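Local structure of RNA-binding protein with serine-rich domain 1 (Homo sapiens, 4A8X) at residues Thr5-Gly10 and Val52-Pro57. The protein takes part in pre-mRNA splicing and mRNA surveillance as a peripheral, RNA-binding component of the exon junction complex deposited at splice junctions. Sequence-based numbering, arbitrary orientation.
Sequences TKVHIG and VEFENP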
# COMPACT_ATOMS: atom_id res chain seq x y z
N THR A 5 -16.14 -23.35 0.78
CA THR A 5 -15.13 -23.00 1.79
C THR A 5 -13.99 -22.13 1.25
O THR A 5 -13.17 -21.63 2.02
CB THR A 5 -14.49 -24.27 2.33
OG1 THR A 5 -14.01 -25.04 1.24
CG2 THR A 5 -15.52 -25.12 3.14
N LYS A 6 -13.94 -21.93 -0.06
CA LYS A 6 -12.85 -21.19 -0.69
C LYS A 6 -13.31 -19.79 -1.07
O LYS A 6 -14.41 -19.62 -1.60
CB LYS A 6 -12.35 -21.94 -1.91
CG LYS A 6 -11.08 -21.30 -2.55
CD LYS A 6 -10.75 -21.96 -3.92
CE LYS A 6 -10.53 -23.44 -3.82
NZ LYS A 6 -10.39 -24.06 -5.17
N VAL A 7 -12.48 -18.79 -0.83
CA VAL A 7 -12.82 -17.41 -1.17
C VAL A 7 -11.71 -16.74 -2.02
O VAL A 7 -10.51 -17.01 -1.80
CB VAL A 7 -13.08 -16.54 0.10
CG1 VAL A 7 -14.13 -17.20 1.05
CG2 VAL A 7 -11.80 -16.28 0.84
N HIS A 8 -12.11 -15.89 -2.97
CA HIS A 8 -11.17 -15.07 -3.76
C HIS A 8 -11.10 -13.69 -3.11
O HIS A 8 -12.12 -13.05 -2.85
CB HIS A 8 -11.66 -14.95 -5.21
CG HIS A 8 -10.84 -14.04 -6.07
ND1 HIS A 8 -11.05 -12.68 -6.12
CD2 HIS A 8 -9.82 -14.29 -6.93
CE1 HIS A 8 -10.21 -12.13 -6.99
NE2 HIS A 8 -9.44 -13.08 -7.48
N ILE A 9 -9.90 -13.25 -2.82
CA ILE A 9 -9.66 -11.90 -2.30
C ILE A 9 -9.04 -11.03 -3.39
O ILE A 9 -8.00 -11.39 -3.94
CB ILE A 9 -8.67 -11.94 -1.10
CG1 ILE A 9 -9.12 -12.94 -0.04
CG2 ILE A 9 -8.49 -10.56 -0.51
CD1 ILE A 9 -10.59 -12.78 0.42
N GLY A 10 -9.67 -9.90 -3.69
CA GLY A 10 -9.25 -9.04 -4.80
C GLY A 10 -8.83 -7.65 -4.34
O GLY A 10 -9.14 -7.22 -3.23
N VAL A 52 -8.20 -18.10 -0.62
CA VAL A 52 -8.07 -18.65 0.73
C VAL A 52 -9.15 -19.73 0.95
O VAL A 52 -10.35 -19.48 0.76
CB VAL A 52 -8.17 -17.53 1.80
CG1 VAL A 52 -8.09 -18.11 3.19
CG2 VAL A 52 -7.01 -16.51 1.59
N GLU A 53 -8.73 -20.92 1.35
CA GLU A 53 -9.67 -22.01 1.62
C GLU A 53 -9.68 -22.30 3.10
O GLU A 53 -8.63 -22.56 3.69
CB GLU A 53 -9.30 -23.27 0.83
CG GLU A 53 -10.17 -24.44 1.20
CD GLU A 53 -9.98 -25.63 0.30
OE1 GLU A 53 -9.09 -26.45 0.60
OE2 GLU A 53 -10.75 -25.76 -0.68
N PHE A 54 -10.87 -22.25 3.69
CA PHE A 54 -11.04 -22.49 5.11
C PHE A 54 -11.44 -23.95 5.34
O PHE A 54 -11.76 -24.68 4.40
CB PHE A 54 -12.10 -21.58 5.70
CG PHE A 54 -11.70 -20.13 5.73
CD1 PHE A 54 -10.95 -19.63 6.80
CD2 PHE A 54 -12.07 -19.27 4.69
CE1 PHE A 54 -10.58 -18.29 6.83
CE2 PHE A 54 -11.68 -17.92 4.70
CZ PHE A 54 -10.92 -17.43 5.79
N GLU A 55 -11.42 -24.35 6.60
CA GLU A 55 -11.79 -25.70 7.00
C GLU A 55 -13.30 -25.96 6.88
O GLU A 55 -13.73 -27.10 6.65
CB GLU A 55 -11.31 -25.92 8.44
CG GLU A 55 -11.55 -27.30 8.93
CD GLU A 55 -11.16 -27.51 10.39
OE1 GLU A 55 -11.00 -26.50 11.15
OE2 GLU A 55 -11.00 -28.69 10.76
N ASN A 56 -14.12 -24.93 7.09
CA ASN A 56 -15.56 -25.16 7.01
C ASN A 56 -16.31 -23.95 6.47
O ASN A 56 -15.81 -22.83 6.50
CB ASN A 56 -16.14 -25.66 8.36
CG ASN A 56 -16.26 -24.56 9.40
OD1 ASN A 56 -16.89 -23.54 9.14
ND2 ASN A 56 -15.69 -24.77 10.58
N PRO A 57 -17.48 -24.19 5.89
CA PRO A 57 -18.25 -23.12 5.26
C PRO A 57 -18.62 -21.97 6.17
O PRO A 57 -18.73 -20.85 5.68
CB PRO A 57 -19.54 -23.83 4.81
CG PRO A 57 -19.18 -25.26 4.73
CD PRO A 57 -18.17 -25.48 5.82
O HOH W 1 -13.75 -25.63 -1.98
O HOH W 2 -12.05 -26.94 2.69
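In Thr5, chi1 of 53° sets OG1 between the backbone N and the carbonyl carbon and leaves CG2 anti to the carbonyl carbon, where the methyl lies 3.5 Å from Pro57 N and also touches Pro57 CD. OG1 takes part in two water bridges, one to Glu53 OE2 and the other to Phe54 O. Between the strands, Val7 N gives a short bond of 2.7 Å to Val52 O and Val52 N returns one to Val7 O; Phe54 N then reaches Thr5 O at 2.9 Å in an almost straight bond (178°), the donor lying above the carbonyl plane of Thr5. Val7 and Val52 lie side by side, CG2 of Val7 packing against Val52 CB at 4.0 Å and, farther along, meeting the edge of the Phe54 ring at CE2. Val52 CG1 covers one ring face near its rim, and helix 57-67 packs on Val7 and Phe54. On the other face of the sheet the extended Glu53 chain crosses Lys6, whose CE is 3.9 Å from OE2, while Lys6 NZ bonds to Ala84 O. Asn56 N-caps helix 57-67. Such antiparallel pairing of the first and third strands, with helix-covered apolar residues behind, is the centre of the RRM fold.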